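Local atomic coordinates of diffuse adherence adhesin (Escherichia coli, PDB entry 4MEE), a protein that mediates bacterial attachment to human and other mammalian cells, autoaggregation and biofilm formation, its C-terminal part being the outer-membrane transport unit. Residues H341-M347 with N368-A374; E302-Y306 with H354-N358; D231-M237 with G266-Y272; A278-E284 with G316-N322; G445-Y449 with A458-A462. All coordinates share one frame; numbering follows the deposited sequence.

Interaction 1: H341-M347 with N368-A374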
# COMPACT_ATOMS: atom_id res chain seq x y z
N HIS A 341 1.87 10.28 13.72
CA HIS A 341 1.86 10.67 12.31
C HIS A 341 0.48 10.59 11.64
O HIS A 341 -0.41 9.89 12.12
CB HIS A 341 2.88 9.84 11.52
CG HIS A 341 2.65 8.37 11.59
ND1 HIS A 341 3.41 7.53 12.38
CD2 HIS A 341 1.73 7.58 10.98
CE1 HIS A 341 2.98 6.29 12.24
NE2 HIS A 341 1.96 6.29 11.41
N LEU A 342 0.34 11.31 10.53
CA LEU A 342 -0.90 11.36 9.77
C LEU A 342 -0.58 11.32 8.27
O LEU A 342 0.34 12.01 7.82
CB LEU A 342 -1.68 12.63 10.12
CG LEU A 342 -2.96 13.01 9.36
CD1 LEU A 342 -4.13 12.12 9.73
CD2 LEU A 342 -3.30 14.47 9.62
N GLN A 343 -1.32 10.52 7.52
CA GLN A 343 -1.09 10.33 6.08
C GLN A 343 -2.41 10.27 5.31
O GLN A 343 -3.37 9.65 5.77
CB GLN A 343 -0.29 9.05 5.84
CG GLN A 343 0.12 8.81 4.39
CD GLN A 343 0.66 7.42 4.12
OE1 GLN A 343 0.54 6.52 4.95
NE2 GLN A 343 1.26 7.23 2.95
N ALA A 344 -2.44 10.92 4.15
CA ALA A 344 -3.61 10.89 3.25
C ALA A 344 -3.20 10.51 1.83
O ALA A 344 -2.21 11.01 1.30
CB ALA A 344 -4.33 12.23 3.26
N VAL A 345 -3.98 9.61 1.22
CA VAL A 345 -3.72 9.13 -0.14
C VAL A 345 -4.95 9.31 -1.04
O VAL A 345 -6.06 8.95 -0.65
CB VAL A 345 -3.29 7.64 -0.16
CG1 VAL A 345 -2.93 7.20 -1.58
CG2 VAL A 345 -2.11 7.39 0.77
N TRP A 346 -4.74 9.88 -2.22
CA TRP A 346 -5.79 9.98 -3.24
C TRP A 346 -5.64 8.86 -4.27
O TRP A 346 -4.65 8.80 -5.00
CB TRP A 346 -5.77 11.35 -3.93
CG TRP A 346 -6.52 11.40 -5.24
CD1 TRP A 346 -7.83 11.09 -5.45
CD2 TRP A 346 -6.00 11.81 -6.51
NE1 TRP A 346 -8.16 11.26 -6.78
CE2 TRP A 346 -7.05 11.70 -7.45
CE3 TRP A 346 -4.74 12.24 -6.96
CZ2 TRP A 346 -6.89 12.02 -8.80
CZ3 TRP A 346 -4.58 12.56 -8.30
CH2 TRP A 346 -5.66 12.45 -9.21
N MET A 347 -6.62 7.97 -4.30
CA MET A 347 -6.63 6.84 -5.23
C MET A 347 -7.47 7.18 -6.46
O MET A 347 -8.70 7.22 -6.39
CB MET A 347 -7.16 5.58 -4.53
CG MET A 347 -6.32 5.11 -3.35
SD MET A 347 -7.02 3.70 -2.48
CE MET A 347 -5.82 3.47 -1.17
N ASN A 368 -11.82 7.69 -6.95
CA ASN A 368 -11.33 8.83 -6.17
C ASN A 368 -11.40 8.72 -4.65
O ASN A 368 -11.49 9.74 -3.95
CB ASN A 368 -12.00 10.13 -6.62
CG ASN A 368 -11.64 10.50 -8.04
OD1 ASN A 368 -10.56 10.16 -8.53
ND2 ASN A 368 -12.54 11.20 -8.72
N ASN A 369 -11.35 7.49 -4.13
CA ASN A 369 -11.27 7.24 -2.69
C ASN A 369 -10.11 7.96 -2.03
O ASN A 369 -9.03 8.06 -2.60
CB ASN A 369 -11.16 5.73 -2.44
CG ASN A 369 -10.84 5.39 -0.99
OD1 ASN A 369 -11.62 5.67 -0.08
ND2 ASN A 369 -9.69 4.77 -0.78
N ILE A 370 -10.34 8.48 -0.82
CA ILE A 370 -9.27 9.07 -0.03
C ILE A 370 -9.01 8.21 1.22
O ILE A 370 -9.84 8.16 2.13
CB ILE A 370 -9.55 10.55 0.35
CG1 ILE A 370 -9.56 11.43 -0.91
CG2 ILE A 370 -8.50 11.07 1.33
CD1 ILE A 370 -10.17 12.80 -0.70
N GLN A 371 -7.86 7.54 1.22
CA GLN A 371 -7.43 6.75 2.37
C GLN A 371 -6.64 7.61 3.35
O GLN A 371 -5.66 8.25 2.97
CB GLN A 371 -6.60 5.54 1.92
CG GLN A 371 -6.21 4.61 3.06
CD GLN A 371 -5.71 3.26 2.58
OE1 GLN A 371 -4.52 2.97 2.67
NE2 GLN A 371 -6.61 2.43 2.08
N THR A 372 -7.09 7.63 4.60
CA THR A 372 -6.41 8.39 5.64
C THR A 372 -5.86 7.44 6.70
O THR A 372 -6.57 6.58 7.22
CB THR A 372 -7.34 9.44 6.29
OG1 THR A 372 -8.23 9.97 5.31
CG2 THR A 372 -6.52 10.58 6.89
N LYS A 373 -4.57 7.61 7.00
CA LYS A 373 -3.91 6.84 8.04
C LYS A 373 -3.47 7.77 9.16
O LYS A 373 -2.81 8.78 8.92
CB LYS A 373 -2.70 6.09 7.47
CG LYS A 373 -3.06 4.93 6.56
CD LYS A 373 -1.84 4.10 6.21
CE LYS A 373 -2.22 2.84 5.45
NZ LYS A 373 -1.06 1.93 5.24
N ALA A 374 -3.88 7.44 10.38
CA ALA A 374 -3.46 8.17 11.58
C ALA A 374 -2.91 7.17 12.58
O ALA A 374 -3.55 6.15 12.86
CB ALA A 374 -4.63 8.93 12.17
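The indole of Trp346 is met at its edge by Asn368: NE1 donates to OD1 at 3.2 Å, with the acceptor near the ring plane. The N-H arrives 52° out of the amide's carbonyl plane, off any lone pair; indole and amide planes stand 41° apart. Here the ladder runs out, Met347 N still pairing with Asn369 O at 3.0 Å. Upstream, the antiparallel strands zip through Gln343-Lys373 and Val345-Gln371. Leu342, Ala344, Trp346, Ile370 and Thr372 share the outer surface, where the Leu342 CD1 methyl lies 4.0 Å from both Thr372 CG2 and Ala374 CB. The other face, largely buried, is mostly polar apart from Val345. There Lys373 runs beside Gln343, with Lys373 CD 3.6 Å from Gln343 OE1. Its NZ goes on to salt bridges with Asp167 and Glu428. The extended Met347 reaches across the strand, its SD taking a weak bond from Asn369 ND2 and its CE resting on the amide of Gln371; Asn369 ND2 and Gln371 NE2 also bond Asn405, and Asn369 OD1 takes the N-H of His407. In the barrel wall, strand 303-327 flanks 341-347 through Ala313 and Ala315, while strand 397-405 lies beyond 368-374 and packs Ile403 against Gln371 and Lys373.

Interaction 2: E302-Y306 with H354-N358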
# COMPACT_ATOMS: atom_id res chain seq x y z
N GLU A 302 -15.52 -17.89 -21.23
CA GLU A 302 -14.38 -17.32 -21.87
C GLU A 302 -13.90 -16.16 -21.02
O GLU A 302 -14.64 -15.65 -20.20
CB GLU A 302 -14.77 -16.86 -23.26
CG GLU A 302 -14.02 -15.64 -23.71
CD GLU A 302 -13.72 -15.69 -25.18
OE1 GLU A 302 -12.53 -15.65 -25.54
OE2 GLU A 302 -14.68 -15.80 -25.97
N GLU A 303 -12.67 -15.75 -21.24
CA GLU A 303 -12.04 -14.79 -20.36
C GLU A 303 -12.11 -13.37 -20.85
O GLU A 303 -11.93 -13.11 -22.02
CB GLU A 303 -10.60 -15.14 -20.22
CG GLU A 303 -9.89 -14.21 -19.31
CD GLU A 303 -8.47 -14.12 -19.74
OE1 GLU A 303 -8.25 -13.69 -20.88
OE2 GLU A 303 -7.59 -14.54 -18.97
N GLU A 304 -12.29 -12.43 -19.93
CA GLU A 304 -12.46 -11.05 -20.32
C GLU A 304 -11.36 -10.11 -19.90
O GLU A 304 -11.02 -10.04 -18.74
CB GLU A 304 -13.74 -10.51 -19.73
CG GLU A 304 -14.92 -11.38 -20.01
CD GLU A 304 -15.49 -11.06 -21.36
OE1 GLU A 304 -15.20 -9.99 -21.91
OE2 GLU A 304 -16.23 -11.91 -21.86
N LYS A 305 -10.88 -9.32 -20.84
CA LYS A 305 -9.77 -8.43 -20.56
C LYS A 305 -10.11 -6.98 -20.73
O LYS A 305 -10.80 -6.60 -21.67
CB LYS A 305 -8.64 -8.76 -21.50
CG LYS A 305 -8.51 -10.25 -21.71
CD LYS A 305 -7.10 -10.61 -22.11
CE LYS A 305 -6.71 -9.87 -23.36
NZ LYS A 305 -5.59 -10.57 -24.03
N TYR A 306 -9.57 -6.16 -19.84
CA TYR A 306 -9.74 -4.71 -19.82
C TYR A 306 -8.52 -4.04 -19.17
O TYR A 306 -7.60 -4.73 -18.77
CB TYR A 306 -11.03 -4.36 -19.07
CG TYR A 306 -11.10 -4.79 -17.64
CD1 TYR A 306 -11.35 -6.09 -17.30
CD2 TYR A 306 -10.97 -3.87 -16.64
CE1 TYR A 306 -11.42 -6.46 -16.01
CE2 TYR A 306 -11.04 -4.22 -15.36
CZ TYR A 306 -11.26 -5.51 -15.06
OH TYR A 306 -11.34 -5.84 -13.77
N HIS A 354 -16.36 -1.87 -19.41
CA HIS A 354 -16.16 -3.10 -20.17
C HIS A 354 -17.42 -3.93 -20.35
O HIS A 354 -18.12 -4.23 -19.38
CB HIS A 354 -15.05 -3.94 -19.53
CG HIS A 354 -14.62 -5.11 -20.36
ND1 HIS A 354 -14.96 -6.41 -20.04
CD2 HIS A 354 -13.90 -5.17 -21.50
CE1 HIS A 354 -14.45 -7.22 -20.95
NE2 HIS A 354 -13.80 -6.50 -21.84
N GLN A 355 -17.69 -4.31 -21.59
CA GLN A 355 -18.82 -5.17 -21.92
C GLN A 355 -18.37 -6.62 -22.13
O GLN A 355 -17.38 -6.89 -22.81
CB GLN A 355 -19.53 -4.66 -23.17
CG GLN A 355 -20.77 -5.46 -23.53
CD GLN A 355 -21.66 -4.74 -24.53
OE1 GLN A 355 -21.19 -4.23 -25.54
NE2 GLN A 355 -22.96 -4.71 -24.23
N GLU A 356 -19.11 -7.55 -21.54
CA GLU A 356 -18.76 -8.96 -21.57
C GLU A 356 -19.33 -9.68 -22.77
O GLU A 356 -20.12 -9.13 -23.53
CB GLU A 356 -19.23 -9.64 -20.30
CG GLU A 356 -18.38 -9.34 -19.09
CD GLU A 356 -18.85 -10.12 -17.88
OE1 GLU A 356 -18.50 -11.31 -17.76
OE2 GLU A 356 -19.59 -9.53 -17.06
N ASP A 357 -18.95 -10.95 -22.90
CA ASP A 357 -19.42 -11.80 -23.97
C ASP A 357 -20.93 -11.89 -23.94
O ASP A 357 -21.56 -12.07 -24.98
CB ASP A 357 -18.82 -13.19 -23.82
CG ASP A 357 -18.24 -13.71 -25.11
OD1 ASP A 357 -18.04 -12.91 -26.04
OD2 ASP A 357 -17.97 -14.93 -25.19
N ASN A 358 -21.50 -11.75 -22.75
CA ASN A 358 -22.94 -11.87 -22.59
C ASN A 358 -23.69 -10.56 -22.76
O ASN A 358 -24.92 -10.52 -22.70
CB ASN A 358 -23.30 -12.54 -21.26
CG ASN A 358 -22.39 -12.11 -20.12
OD1 ASN A 358 -22.44 -10.97 -19.66
ND2 ASN A 358 -21.55 -13.03 -19.67
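This is a side-chain contact between two frayed strand ends, Glu304 and His354 at its middle, where the hairpin of strands 303-327 and 333-355 finishes far from its turn. The chains still run nearly antiparallel, yet their CA atoms are 6.6 Å apart at Tyr306 and His354 and 7.8 Å apart at Glu302 and Asp357, so side chains bridge the gap that the backbone ladder has left. A single hydrogen bond crosses it, from Asp357 N to Glu304 OE2 at 3.1 Å, the N-H coming from above the carboxylate plane. Glu304 reaches it because its chain bends at chi2 (-84°), which brings the carboxylate against Glu356 and the N-H of Asp357. Its other oxygen, OE1, sits at the edge of the His354 imidazole, beside CE1. That ring also packs on Tyr306, whose CB is 4.2 Å from the imidazole centroid in an off-centre CH-pi contact; the two ring planes are inclined by 32°. Acidic groups gather here: Glu302 OE2 and Asp357 OD2 approach to 3.5 Å with their planes almost perpendicular, which would probably raise the proton affinity of one of them. Glu356 is balanced by a salt bridge to Arg147, and Tyr153 of helix 149-162 packs on Tyr306, His354 and Glu356. Strand ends that outrun their ladder and lean on the pore helix fit the outer rim of an autotransporter beta-barrel, probably on the extracellular side.

Interaction 3: D231-M237 with G266-Y272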
# COMPACT_ATOMS: atom_id res chain seq x y z
N ASP A 231 15.98 20.01 5.48
CA ASP A 231 16.65 19.15 4.52
C ASP A 231 15.64 18.54 3.62
O ASP A 231 14.75 17.86 4.08
CB ASP A 231 17.31 17.99 5.22
CG ASP A 231 17.99 18.40 6.46
OD1 ASP A 231 17.66 19.49 6.96
OD2 ASP A 231 18.86 17.66 6.93
N PHE A 232 15.81 18.74 2.32
CA PHE A 232 14.88 18.19 1.37
C PHE A 232 15.50 17.10 0.53
O PHE A 232 16.70 17.11 0.30
CB PHE A 232 14.43 19.28 0.43
CG PHE A 232 13.73 20.39 1.10
CD1 PHE A 232 14.42 21.36 1.77
CD2 PHE A 232 12.36 20.45 1.05
CE1 PHE A 232 13.76 22.39 2.37
CE2 PHE A 232 11.69 21.48 1.66
CZ PHE A 232 12.39 22.45 2.32
N THR A 233 14.68 16.17 0.06
CA THR A 233 15.11 15.20 -0.91
C THR A 233 14.11 15.06 -2.02
O THR A 233 12.93 15.08 -1.77
CB THR A 233 15.18 13.82 -0.28
OG1 THR A 233 16.45 13.67 0.36
CG2 THR A 233 15.06 12.81 -1.36
N LEU A 234 14.58 14.92 -3.25
CA LEU A 234 13.68 14.69 -4.37
C LEU A 234 14.19 13.51 -5.16
O LEU A 234 15.35 13.47 -5.50
CB LEU A 234 13.63 15.90 -5.26
CG LEU A 234 12.64 16.89 -4.67
CD1 LEU A 234 13.34 18.18 -4.31
CD2 LEU A 234 11.47 17.12 -5.62
N GLY A 235 13.34 12.55 -5.45
CA GLY A 235 13.81 11.33 -6.06
C GLY A 235 12.81 10.81 -7.05
O GLY A 235 11.82 11.48 -7.31
N ILE A 236 13.06 9.65 -7.61
CA ILE A 236 12.10 9.05 -8.50
C ILE A 236 11.96 7.56 -8.26
O ILE A 236 12.90 6.90 -7.85
CB ILE A 236 12.43 9.33 -9.96
CG1 ILE A 236 13.54 8.44 -10.46
CG2 ILE A 236 13.00 10.72 -10.10
CD1 ILE A 236 14.36 9.20 -11.45
N MET A 237 10.76 7.04 -8.51
CA MET A 237 10.43 5.66 -8.21
C MET A 237 9.70 5.01 -9.35
O MET A 237 9.10 5.69 -10.14
CB MET A 237 9.50 5.64 -7.03
CG MET A 237 8.56 6.81 -7.02
SD MET A 237 7.43 6.39 -5.70
CE MET A 237 6.78 8.01 -5.38
N GLY A 266 6.91 7.47 -10.99
CA GLY A 266 6.57 8.72 -10.36
C GLY A 266 7.72 9.31 -9.62
O GLY A 266 8.84 8.84 -9.74
N VAL A 267 7.44 10.34 -8.85
CA VAL A 267 8.44 11.06 -8.11
C VAL A 267 7.96 11.24 -6.69
O VAL A 267 6.77 11.34 -6.45
CB VAL A 267 8.57 12.45 -8.68
CG1 VAL A 267 8.89 12.34 -10.14
CG2 VAL A 267 7.26 13.18 -8.50
N TYR A 268 8.90 11.30 -5.75
CA TYR A 268 8.56 11.50 -4.35
C TYR A 268 9.36 12.61 -3.70
O TYR A 268 10.35 13.05 -4.25
CB TYR A 268 8.77 10.21 -3.58
CG TYR A 268 10.16 9.70 -3.60
CD1 TYR A 268 11.14 10.28 -2.83
CD2 TYR A 268 10.49 8.61 -4.36
CE1 TYR A 268 12.42 9.80 -2.83
CE2 TYR A 268 11.76 8.12 -4.37
CZ TYR A 268 12.72 8.71 -3.60
OH TYR A 268 13.99 8.21 -3.62
N GLY A 269 8.92 13.05 -2.53
CA GLY A 269 9.58 14.15 -1.83
C GLY A 269 9.67 13.89 -0.34
O GLY A 269 8.83 13.21 0.22
N THR A 270 10.69 14.44 0.30
CA THR A 270 10.90 14.25 1.71
C THR A 270 11.35 15.53 2.38
O THR A 270 12.08 16.29 1.79
CB THR A 270 12.05 13.29 1.89
OG1 THR A 270 11.52 11.99 2.14
CG2 THR A 270 12.85 13.73 3.05
N TRP A 271 10.95 15.76 3.63
CA TRP A 271 11.40 16.95 4.34
C TRP A 271 11.62 16.69 5.80
O TRP A 271 10.77 16.09 6.41
CB TRP A 271 10.31 18.00 4.29
CG TRP A 271 10.63 19.20 5.06
CD1 TRP A 271 11.56 20.12 4.74
CD2 TRP A 271 10.01 19.65 6.26
NE1 TRP A 271 11.56 21.12 5.66
CE2 TRP A 271 10.62 20.85 6.61
CE3 TRP A 271 8.99 19.15 7.06
CZ2 TRP A 271 10.26 21.56 7.72
CZ3 TRP A 271 8.64 19.86 8.17
CH2 TRP A 271 9.27 21.05 8.49
N TYR A 272 12.72 17.16 6.37
CA TYR A 272 12.95 17.10 7.80
C TYR A 272 13.39 18.46 8.28
O TYR A 272 14.29 19.03 7.70
CB TYR A 272 14.04 16.12 8.11
CG TYR A 272 13.61 14.73 7.91
CD1 TYR A 272 13.50 14.22 6.65
CD2 TYR A 272 13.32 13.93 8.97
CE1 TYR A 272 13.09 12.94 6.45
CE2 TYR A 272 12.92 12.64 8.79
CZ TYR A 272 12.81 12.16 7.52
OH TYR A 272 12.40 10.88 7.32
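Tyr268 lies across Gly235 in a hydrogen-bonded pair of the hairpin formed by strands 230-249 and 255-272, an aromatic-glycine (mortise-tenon) joint of the kind known from autotransporter beta-barrels. The glycine is the hollow and the phenol ring the bump: Gly235 CA sits 3.7 Å above the ring plane, toward its rim, in a CH-pi contact. With CG between the backbone N and carbonyl carbon (chi1 61°), the ring is laid over the neighbouring strand, and its OH is taken up by Trp189 NE1. Met237 fills the notch beside it, CG in plane at the ring edge, SD 5.3 Å from the ring centroid in a Met-aromatic contact, and CE 3.5 Å from Tyr268 CB. Farther along this inner face, Thr233 and Thr270 butt together, CB to CB at 3.8 Å. The outer surface bears Leu234, Ile236 and Val267 beside Gly269, and Leu234 packs on Tyr222 of strand 206-226. Four hydrogen-bonded pairs, from Asp231-Tyr272 to Met237-Gly266, lock the register. At one end of the outer surface two aromatics lie side by side, their planes 47° apart: Trp271 CD1 hangs over one face of the Phe232 ring, 3.4 Å from CE2.

Interaction 4: A278-E284 with G316-N322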
# COMPACT_ATOMS: atom_id res chain seq x y z
N ALA A 278 16.98 13.13 14.65
CA ALA A 278 16.80 14.12 15.68
C ALA A 278 15.34 14.44 15.78
O ALA A 278 14.60 14.26 14.83
CB ALA A 278 17.57 15.37 15.34
N THR A 279 14.93 14.93 16.94
CA THR A 279 13.55 15.28 17.16
C THR A 279 13.10 16.42 16.27
O THR A 279 13.85 17.33 16.00
CB THR A 279 13.36 15.73 18.61
OG1 THR A 279 13.64 14.62 19.47
CG2 THR A 279 11.96 16.18 18.82
N GLY A 280 11.86 16.35 15.80
CA GLY A 280 11.30 17.41 14.99
C GLY A 280 10.27 16.97 13.96
O GLY A 280 10.03 15.78 13.78
N LEU A 281 9.68 17.94 13.27
CA LEU A 281 8.65 17.69 12.26
C LEU A 281 9.19 17.06 11.00
O LEU A 281 10.34 17.26 10.64
CB LEU A 281 7.96 18.98 11.87
CG LEU A 281 7.16 19.68 12.97
CD1 LEU A 281 6.63 21.01 12.47
CD2 LEU A 281 6.03 18.78 13.45
N PHE A 282 8.35 16.30 10.30
CA PHE A 282 8.77 15.72 9.04
C PHE A 282 7.57 15.60 8.11
O PHE A 282 6.46 15.69 8.57
CB PHE A 282 9.53 14.41 9.25
CG PHE A 282 8.67 13.22 9.35
CD1 PHE A 282 8.32 12.71 10.56
CD2 PHE A 282 8.28 12.57 8.21
CE1 PHE A 282 7.54 11.60 10.64
CE2 PHE A 282 7.50 11.47 8.28
CZ PHE A 282 7.13 10.97 9.50
N ALA A 283 7.82 15.48 6.82
CA ALA A 283 6.75 15.35 5.84
C ALA A 283 7.26 14.56 4.68
O ALA A 283 8.43 14.59 4.40
CB ALA A 283 6.32 16.71 5.36
N GLU A 284 6.38 13.85 4.01
CA GLU A 284 6.77 13.07 2.86
C GLU A 284 5.69 13.25 1.83
O GLU A 284 4.57 13.54 2.19
CB GLU A 284 6.87 11.60 3.23
CG GLU A 284 8.07 11.27 4.09
CD GLU A 284 8.36 9.79 4.15
OE1 GLU A 284 7.78 9.03 3.34
OE2 GLU A 284 9.18 9.39 5.00
N GLY A 316 1.76 13.27 3.58
CA GLY A 316 1.75 12.92 4.99
C GLY A 316 2.83 13.54 5.84
O GLY A 316 3.82 14.04 5.32
N GLY A 317 2.65 13.48 7.15
CA GLY A 317 3.60 14.08 8.07
C GLY A 317 3.61 13.47 9.45
O GLY A 317 2.96 12.50 9.73
N GLY A 318 4.39 14.05 10.35
CA GLY A 318 4.43 13.50 11.68
C GLY A 318 5.37 14.27 12.57
O GLY A 318 5.77 15.37 12.25
N TYR A 319 5.70 13.68 13.72
CA TYR A 319 6.68 14.29 14.61
C TYR A 319 7.61 13.23 15.20
O TYR A 319 7.15 12.30 15.88
CB TYR A 319 5.98 15.07 15.72
CG TYR A 319 6.91 15.78 16.68
CD1 TYR A 319 7.48 17.01 16.35
CD2 TYR A 319 7.21 15.24 17.93
CE1 TYR A 319 8.33 17.67 17.23
CE2 TYR A 319 8.05 15.89 18.81
CZ TYR A 319 8.61 17.11 18.46
OH TYR A 319 9.44 17.76 19.33
N ASN A 320 8.90 13.37 14.94
CA ASN A 320 9.91 12.50 15.53
C ASN A 320 10.34 13.02 16.90
O ASN A 320 10.64 14.20 17.07
CB ASN A 320 11.11 12.35 14.60
CG ASN A 320 10.81 11.50 13.38
OD1 ASN A 320 10.02 10.56 13.44
ND2 ASN A 320 11.46 11.81 12.27
N LEU A 321 10.35 12.12 17.88
CA LEU A 321 10.65 12.48 19.26
C LEU A 321 11.57 11.44 19.91
O LEU A 321 11.23 10.26 19.99
CB LEU A 321 9.35 12.61 20.07
CG LEU A 321 9.43 12.97 21.56
CD1 LEU A 321 9.73 14.45 21.77
CD2 LEU A 321 8.13 12.59 22.27
N ASN A 322 12.74 11.90 20.35
CA ASN A 322 13.67 11.07 21.11
C ASN A 322 13.29 11.08 22.58
O ASN A 322 13.50 12.07 23.29
CB ASN A 322 15.12 11.54 20.90
CG ASN A 322 16.13 10.68 21.64
OD1 ASN A 322 15.94 9.47 21.82
ND2 ASN A 322 17.23 11.29 22.06
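Gly280 N donates to Asn320 O at 2.8 Å, and Asn320 N answers to Gly280 O at 2.9 Å, opening the ladder between strands 280-298 and 303-327, an antiparallel hairpin of the transmembrane beta-barrel. Beyond it the main-chain pattern gives way to a side chain: Thr279 OG1 accepts the N-H of Asn322 at 3.0 Å, almost straight, and so carries the bonding past the start of the first strand. Its hydroxyl is placed there by a chi1 of -64°, which turns OG1 away from the carbonyl carbon. Three successive glycines, Gly316 to Gly318, line the partner strand at the other end. On the inner face Gly318 receives the Phe282 ring, with its N 4.0 Å above one face and its CA 3.8 Å from CE1. This is an aromatic-over-glycine contact; CG of Phe282 lies between the backbone N and the carbonyl carbon, tipping the ring across the strand. The ladder ends with Glu284 and Gly316 bonded in both directions, while Glu284 OE2 reaches Asn169 N in the chain inside the barrel. Outside, Ala283 faces Gly317 with little bulk between the strands, and Leu281 lies obliquely to Tyr319. Its CD2 methyl sits at the edge of the phenol ring, near its plane and 3.7 Å from CD1.

Interaction 5: G445-Y449 with A458-A462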
# COMPACT_ATOMS: atom_id res chain seq x y z
N GLY A 445 13.30 -5.93 6.92
CA GLY A 445 12.16 -6.81 6.84
C GLY A 445 11.04 -6.18 7.63
O GLY A 445 11.27 -5.59 8.68
N GLY A 446 9.83 -6.28 7.10
CA GLY A 446 8.65 -5.73 7.74
C GLY A 446 7.44 -6.62 7.53
O GLY A 446 7.31 -7.25 6.49
N VAL A 447 6.58 -6.67 8.54
CA VAL A 447 5.34 -7.45 8.49
C VAL A 447 4.16 -6.55 8.85
O VAL A 447 4.13 -5.95 9.93
CB VAL A 447 5.41 -8.69 9.41
CG1 VAL A 447 4.06 -9.38 9.49
CG2 VAL A 447 6.47 -9.66 8.93
N ALA A 448 3.21 -6.45 7.93
CA ALA A 448 2.02 -5.61 8.08
C ALA A 448 0.74 -6.43 7.99
O ALA A 448 0.63 -7.33 7.16
CB ALA A 448 2.02 -4.51 7.03
N TYR A 449 -0.22 -6.10 8.85
CA TYR A 449 -1.50 -6.80 8.90
C TYR A 449 -2.66 -5.83 9.08
O TYR A 449 -2.65 -5.01 9.99
CB TYR A 449 -1.49 -7.84 10.02
CG TYR A 449 -2.84 -8.47 10.27
CD1 TYR A 449 -3.30 -9.51 9.46
CD2 TYR A 449 -3.66 -8.02 11.29
CE1 TYR A 449 -4.53 -10.09 9.68
CE2 TYR A 449 -4.90 -8.59 11.52
CZ TYR A 449 -5.33 -9.63 10.72
OH TYR A 449 -6.55 -10.20 10.94
N ALA A 458 -5.15 -8.32 5.21
CA ALA A 458 -4.08 -8.20 4.28
C ALA A 458 -3.01 -8.57 5.24
O ALA A 458 -3.06 -8.15 6.38
CB ALA A 458 -3.92 -6.78 3.80
N ILE A 459 -2.11 -9.43 4.81
CA ILE A 459 -0.97 -9.78 5.60
C ILE A 459 0.12 -9.58 4.57
O ILE A 459 -0.00 -10.06 3.45
CB ILE A 459 -1.10 -11.23 6.15
CG1 ILE A 459 -0.57 -11.34 7.59
CG2 ILE A 459 -0.54 -12.28 5.20
CD1 ILE A 459 0.72 -10.59 7.87
N SER A 460 1.14 -8.80 4.91
CA SER A 460 2.15 -8.48 3.92
C SER A 460 3.52 -8.60 4.53
O SER A 460 3.71 -8.27 5.70
CB SER A 460 1.90 -7.07 3.35
OG SER A 460 2.80 -6.11 3.87
N GLY A 461 4.48 -9.10 3.76
CA GLY A 461 5.87 -9.17 4.20
C GLY A 461 6.73 -8.54 3.13
O GLY A 461 6.63 -8.91 1.96
N ALA A 462 7.55 -7.57 3.51
CA ALA A 462 8.37 -6.87 2.54
C ALA A 462 9.83 -6.96 2.93
O ALA A 462 10.15 -7.01 4.11
CB ALA A 462 7.94 -5.42 2.45
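Strands 445-449 and 458-462 run antiparallel, 170° between their directions and 4.7 Å between their axes at closest approach. Two pairs, Gly446-Ala462 and Ala448-Ser460, exchange N-H and C=O both ways, the shortest bond being Ser460 N to Ala448 O at 2.7 Å. Between and beside them Val447-Gly461 and Tyr449-Ile459 are non-hydrogen-bonded pairs, where CA-H groups point at carbonyl oxygens of the opposite strand, as Val447 CA does at Ser460 O. On the outer surface Ile459 spans two neighbours of the other strand. Its CG1 abuts the edge of the Tyr449 ring, 3.8 Å from CD1, and its CD1 turns to Val447 CG1 at 3.9 Å. Tyr449 has CG anti to the backbone N (chi1 172°), which brings the start of its ring beside Ala458 O while the phenol end extends beyond the pair. The other face holds small groups alone: Gly446, Ala448, Ser460 and Ala462, with Ser460 OG 3.6 Å from Ala448 CB. Lys430 of strand 425-436 and Arg191 of strand 188-200 reach this face at Ala448 and Ala462. Strand 457-467 also bonds to strand 188-200, so the hairpin sits where the barrel closes. A mostly apolar outer surface against a face of glycine, alanine and serine is consistent with a wall that faces lipid outside while its own residues add little bulk to the pore.

All five contacts belong to one curled antiparallel barrel wall. Interaction 3 closes before interaction 4 opens; interaction 2 opens inside interaction 4 and closes between the two segments of interaction 1, with which it shares strand 333-355; interaction 5 comes last. Interaction 2 also shares strand 303-327 with interaction 4, yet their centres are about 48 Å apart, at the two ends of this long strand. Interactions 3, 4 and 1 form a continuous patch: Trp271 N probably bonds Ala283 O, and Gly317 N probably bonds Leu342 O. Interaction 5, about 19 Å from interaction 1 between centres, belongs to the last hairpin. Together they trace a transmembrane cylinder with one end extended beyond the main ladder.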